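Local coordinates for membrane protein (Acinetobacter baumannii AB307-0294, PDB 5DL5) that forms an outer-membrane beta-barrel of the OprD porin family that probably lets small molecules, antibiotics among them, cross the outer membrane, at residues Y295-Y306 with L318-N329. Residues are numbered along the deposited sequence; the frame is centred on the assembly and turned at random.
Sequences YQQNTGNVGYDY and LPNSYMSDFIGN. With C8E ((hydroxyethyloxy)tri(ethyloxy)octane), chain B.
Gln296 lays its side chain across the fold of 318-329, sliding past Asn320 in the opposite direction with the two amide planes 30° apart. With CG anti to the backbone N (chi1 -175°) and the chain extended beyond it, the amide arrives between the two arms of that loop and serves both. OE1 takes the backbone N of Asn320 at 3.2 Å and touches Leu318 CB, while NE2 gives a hydrogen bond to Phe326 O at 3.2 Å and weaker ones to the carbonyls of Asp325 and Asn320. Two residues along the strand, Asn298 ND2 also reaches Phe326 O, at 3.3 Å. The two donors come at that carbonyl from opposite faces of its plane, gripping a buried backbone oxygen; the strongest polar partner of Asn298 is Asn275 of strand 273-286.

Beyond the turn at Gly300, the chain comes back along the other side of 326-329, where Asn329 CB lies 3.7 Å from Gly303 N. Gly303 CA lies 3.3 Å from Ile327 O in a CA-H...O contact, and a beta carbon here would run into that oxygen; Tyr304 N donates to it at 3.0 Å in the carbonyl plane. Ile327 CG2 meets the Tyr304 ring at its edge, and its CD1 lies against Tyr306. The hydroxyl of Tyr306 donates to Asp325 OD2 from above the carboxylate plane, a short bond of 2.5 Å. Nearby, O21 of the detergent C8E donates to Tyr322 O at 2.9 Å.

The result is an inward-folded loop, consistent with a porin constriction loop, clasped between strand 289-300 and the chain that follows it. Gln335 of strand 332-341 holds Asn320, Glu374 of strand 371-384 accepts from Ser324 OG, and the Phe326 ring packs on Val358 of strand 351-365.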
loop_
_atom_site.group_PDB
_atom_site.type_symbol
_atom_site.label_atom_id
_atom_site.label_comp_id
_atom_site.label_asym_id
_atom_site.label_seq_id
_atom_site.Cartn_x
_atom_site.Cartn_y
_atom_site.Cartn_z
ATOM N N TYR A 295 0.851 19.124 -0.325
ATOM C CA TYR A 295 -0.246 19.501 0.572
ATOM C C TYR A 295 -1.362 18.518 0.383
ATOM O O TYR A 295 -1.608 18.107 -0.741
ATOM C CB TYR A 295 -0.730 20.939 0.186
ATOM C CG TYR A 295 -1.927 21.377 0.935
ATOM C CD1 TYR A 295 -1.814 21.908 2.243
ATOM C CD2 TYR A 295 -3.194 21.245 0.385
ATOM C CE1 TYR A 295 -2.967 22.249 2.979
ATOM C CE2 TYR A 295 -4.350 21.583 1.083
ATOM C CZ TYR A 295 -4.215 22.141 2.387
ATOM O OH TYR A 295 -5.369 22.487 3.106
ATOM N N GLN A 296 -2.041 18.157 1.498
ATOM C CA GLN A 296 -3.017 17.122 1.525
ATOM C C GLN A 296 -4.119 17.578 2.444
ATOM O O GLN A 296 -3.878 18.160 3.490
ATOM C CB GLN A 296 -2.348 15.841 2.047
ATOM C CG GLN A 296 -3.159 14.607 2.056
ATOM C CD GLN A 296 -2.271 13.354 2.302
ATOM O OE1 GLN A 296 -1.468 13.012 1.453
ATOM N NE2 GLN A 296 -2.413 12.732 3.425
ATOM N N GLN A 297 -5.378 17.331 2.090
ATOM C CA GLN A 297 -6.456 17.780 3.002
ATOM C C GLN A 297 -7.632 16.813 2.952
ATOM O O GLN A 297 -7.968 16.250 1.883
ATOM C CB GLN A 297 -6.890 19.157 2.502
ATOM C CG GLN A 297 -8.227 19.624 2.996
ATOM C CD GLN A 297 -8.512 21.110 2.687
ATOM O OE1 GLN A 297 -7.659 21.871 2.165
ATOM N NE2 GLN A 297 -9.646 21.581 3.250
ATOM N N ASN A 298 -8.228 16.600 4.098
ATOM C CA ASN A 298 -9.431 15.815 4.248
ATOM C C ASN A 298 -10.638 16.714 4.466
ATOM O O ASN A 298 -10.494 17.697 5.209
ATOM C CB ASN A 298 -9.337 14.976 5.539
ATOM C CG ASN A 298 -8.340 13.850 5.447
ATOM O OD1 ASN A 298 -8.741 12.662 5.194
ATOM N ND2 ASN A 298 -7.000 14.190 5.662
ATOM N N THR A 299 -11.789 16.389 3.870
ATOM C CA THR A 299 -13.043 17.068 4.230
ATOM C C THR A 299 -14.120 15.931 4.410
ATOM O O THR A 299 -13.874 14.716 4.094
ATOM C CB THR A 299 -13.491 18.032 3.122
ATOM O OG1 THR A 299 -13.574 17.346 1.894
ATOM C CG2 THR A 299 -12.507 19.063 2.871
ATOM N N GLY A 300 -15.276 16.322 4.896
ATOM C CA GLY A 300 -16.390 15.456 5.257
ATOM C C GLY A 300 -16.465 15.131 6.741
ATOM O O GLY A 300 -15.704 15.666 7.535
ATOM N N ASN A 301 -17.320 14.207 7.123
ATOM C CA ASN A 301 -17.505 13.883 8.500
ATOM C C ASN A 301 -16.768 12.590 8.986
ATOM O O ASN A 301 -17.135 11.982 10.014
ATOM C CB ASN A 301 -18.993 13.914 8.888
ATOM C CG ASN A 301 -19.807 12.952 8.059
ATOM O OD1 ASN A 301 -19.270 12.162 7.236
ATOM N ND2 ASN A 301 -21.084 13.051 8.196
ATOM N N VAL A 302 -15.713 12.196 8.283
ATOM C CA VAL A 302 -14.854 11.157 8.732
ATOM C C VAL A 302 -13.570 11.421 8.088
ATOM O O VAL A 302 -13.525 11.992 6.983
ATOM C CB VAL A 302 -15.474 9.703 8.425
ATOM C CG1 VAL A 302 -15.579 9.423 6.926
ATOM C CG2 VAL A 302 -14.706 8.575 9.064
ATOM N N GLY A 303 -12.489 10.935 8.712
ATOM C CA GLY A 303 -11.213 10.805 8.027
ATOM C C GLY A 303 -11.141 9.697 6.980
ATOM O O GLY A 303 -12.127 9.043 6.699
ATOM N N TYR A 304 -9.988 9.570 6.352
ATOM C CA TYR A 304 -9.698 8.552 5.337
ATOM C C TYR A 304 -9.366 7.224 6.074
ATOM O O TYR A 304 -8.197 6.828 6.185
ATOM C CB TYR A 304 -8.700 9.018 4.303
ATOM C CG TYR A 304 -8.521 8.036 3.182
ATOM C CD1 TYR A 304 -9.617 7.642 2.423
ATOM C CD2 TYR A 304 -7.302 7.384 2.909
ATOM C CE1 TYR A 304 -9.505 6.682 1.453
ATOM C CE2 TYR A 304 -7.167 6.479 1.849
ATOM C CZ TYR A 304 -8.279 6.056 1.172
ATOM O OH TYR A 304 -8.310 5.066 0.192
ATOM N N ASP A 305 -10.414 6.574 6.616
ATOM C CA ASP A 305 -10.264 5.427 7.600
ATOM C C ASP A 305 -10.128 4.130 6.718
ATOM O O ASP A 305 -11.018 3.295 6.714
ATOM C CB ASP A 305 -11.462 5.361 8.534
ATOM C CG ASP A 305 -11.481 6.409 9.638
ATOM O OD1 ASP A 305 -10.846 7.475 9.528
ATOM O OD2 ASP A 305 -12.347 6.286 10.527
ATOM N N TYR A 306 -9.108 4.108 5.845
ATOM C CA TYR A 306 -8.847 3.012 4.929
ATOM C C TYR A 306 -8.345 1.763 5.701
ATOM O O TYR A 306 -7.786 1.811 6.824
ATOM C CB TYR A 306 -7.932 3.424 3.768
ATOM C CG TYR A 306 -6.434 3.420 4.126
ATOM C CD1 TYR A 306 -5.857 4.466 4.835
ATOM C CD2 TYR A 306 -5.630 2.337 3.841
ATOM C CE1 TYR A 306 -4.511 4.460 5.204
ATOM C CE2 TYR A 306 -4.338 2.324 4.222
ATOM C CZ TYR A 306 -3.785 3.367 4.923
ATOM O OH TYR A 306 -2.489 3.342 5.366
ATOM N N LEU A 318 -1.227 8.547 -1.841
ATOM C CA LEU A 318 -1.139 9.984 -1.538
ATOM C C LEU A 318 0.297 10.252 -0.983
ATOM O O LEU A 318 0.929 9.323 -0.487
ATOM C CB LEU A 318 -2.140 10.307 -0.442
ATOM C CG LEU A 318 -3.606 10.165 -0.863
ATOM C CD1 LEU A 318 -4.515 10.298 0.332
ATOM C CD2 LEU A 318 -4.020 11.182 -1.857
ATOM N N PRO A 319 0.781 11.467 -1.083
ATOM C CA PRO A 319 2.244 11.748 -0.783
ATOM C C PRO A 319 2.553 11.879 0.701
ATOM O O PRO A 319 3.638 11.627 1.152
ATOM C CB PRO A 319 2.442 13.113 -1.499
ATOM C CG PRO A 319 1.116 13.828 -1.481
ATOM C CD PRO A 319 0.133 12.651 -1.728
ATOM N N ASN A 320 1.606 12.296 1.525
ATOM C CA ASN A 320 1.927 12.591 2.953
ATOM C C ASN A 320 1.549 11.378 3.761
ATOM O O ASN A 320 0.542 11.340 4.524
ATOM C CB ASN A 320 1.254 13.804 3.500
ATOM C CG ASN A 320 1.697 15.097 2.811
ATOM O OD1 ASN A 320 2.564 15.103 1.942
ATOM N ND2 ASN A 320 1.047 16.195 3.171
ATOM N N SER A 321 2.445 10.406 3.662
ATOM C CA SER A 321 2.173 9.047 4.083
ATOM C C SER A 321 3.497 8.353 4.373
ATOM O O SER A 321 4.215 8.018 3.442
ATOM C CB SER A 321 1.483 8.223 2.969
ATOM O OG SER A 321 1.055 6.961 3.554
ATOM N N TYR A 322 3.801 8.196 5.643
ATOM C CA TYR A 322 5.041 7.537 6.119
ATOM C C TYR A 322 4.631 6.639 7.261
ATOM O O TYR A 322 3.923 5.710 7.012
ATOM C CB TYR A 322 6.153 8.571 6.531
ATOM C CG TYR A 322 6.678 9.397 5.339
ATOM C CD1 TYR A 322 7.624 8.840 4.449
ATOM C CD2 TYR A 322 6.158 10.673 5.053
ATOM C CE1 TYR A 322 8.044 9.527 3.311
ATOM C CE2 TYR A 322 6.567 11.377 3.929
ATOM C CZ TYR A 322 7.578 10.840 3.116
ATOM O OH TYR A 322 8.033 11.558 2.047
ATOM N N MET A 323 4.954 6.904 8.517
ATOM C CA MET A 323 4.399 6.065 9.574
ATOM C C MET A 323 2.943 6.533 9.751
ATOM O O MET A 323 2.043 5.739 9.707
ATOM C CB MET A 323 5.154 6.130 10.873
ATOM C CG MET A 323 4.388 5.305 11.917
ATOM S SD MET A 323 5.153 5.427 13.511
ATOM C CE MET A 323 4.777 7.088 13.998
ATOM N N SER A 324 2.702 7.842 9.940
ATOM C CA SER A 324 1.334 8.352 9.889
ATOM C C SER A 324 0.922 8.630 8.486
ATOM O O SER A 324 1.740 9.007 7.646
ATOM C CB SER A 324 1.202 9.679 10.711
ATOM O OG SER A 324 -0.034 10.270 10.475
ATOM N N ASP A 325 -0.364 8.475 8.203
ATOM C CA ASP A 325 -0.873 8.762 6.874
ATOM C C ASP A 325 -1.585 10.092 6.764
ATOM O O ASP A 325 -2.109 10.409 5.660
ATOM C CB ASP A 325 -1.823 7.696 6.462
ATOM C CG ASP A 325 -1.093 6.371 6.177
ATOM O OD1 ASP A 325 -0.070 6.348 5.479
ATOM O OD2 ASP A 325 -1.636 5.374 6.596
ATOM N N PHE A 326 -1.670 10.867 7.833
ATOM C CA PHE A 326 -2.230 12.285 7.694
ATOM C C PHE A 326 -3.646 12.255 7.118
ATOM O O PHE A 326 -4.024 12.960 6.224
ATOM C CB PHE A 326 -1.255 13.249 6.970
ATOM C CG PHE A 326 0.078 13.393 7.749
ATOM C CD1 PHE A 326 1.086 12.439 7.628
ATOM C CD2 PHE A 326 0.261 14.414 8.680
ATOM C CE1 PHE A 326 2.258 12.503 8.441
ATOM C CE2 PHE A 326 1.436 14.539 9.466
ATOM C CZ PHE A 326 2.403 13.523 9.390
ATOM N N ILE A 327 -4.439 11.429 7.801
ATOM C CA ILE A 327 -5.789 10.978 7.332
ATOM C C ILE A 327 -6.827 11.238 8.360
ATOM O O ILE A 327 -7.925 10.784 8.219
ATOM C CB ILE A 327 -5.825 9.431 7.041
ATOM C CG1 ILE A 327 -5.326 8.636 8.280
ATOM C CG2 ILE A 327 -5.210 9.151 5.694
ATOM C CD1 ILE A 327 -5.467 7.107 8.153
ATOM N N GLY A 328 -6.565 12.043 9.347
ATOM C CA GLY A 328 -7.554 12.435 10.322
ATOM C C GLY A 328 -8.682 13.298 9.725
ATOM O O GLY A 328 -8.577 13.916 8.645
ATOM N N ASN A 329 -9.747 13.277 10.469
ATOM C CA ASN A 329 -10.976 13.959 10.156
ATOM C C ASN A 329 -10.678 15.502 10.038
ATOM O O ASN A 329 -10.171 16.060 10.969
ATOM C CB ASN A 329 -12.009 13.618 11.177
ATOM C CG ASN A 329 -13.392 14.252 10.905
ATOM O OD1 ASN A 329 -13.524 15.396 10.460
ATOM N ND2 ASN A 329 -14.397 13.583 11.371
HETATM C C6 C8E B . -3.188 -6.338 15.666
HETATM C C7 C8E B . -1.700 -5.898 15.780
HETATM C C8 C8E B . -1.409 -4.695 16.708
HETATM O O9 C8E B . -0.318 -3.812 16.261
HETATM C C10 C8E B . -0.860 -2.503 16.118
HETATM C C11 C8E B . -1.497 -2.348 14.726
HETATM O O12 C8E B . -1.608 -0.992 14.351
HETATM C C13 C8E B . -0.390 -0.249 14.201
HETATM C C14 C8E B . 0.061 -0.247 12.765
HETATM O O15 C8E B . 0.364 1.044 12.244
HETATM C C16 C8E B . -0.631 2.076 12.313
HETATM C C17 C8E B . -0.395 2.912 11.057
HETATM O O18 C8E B . 1.024 2.773 10.743
HETATM C C19 C8E B . 1.332 2.722 9.343
HETATM C C20 C8E B . 2.843 2.726 9.179
HETATM O O21 C8E B . 3.380 2.956 7.845
#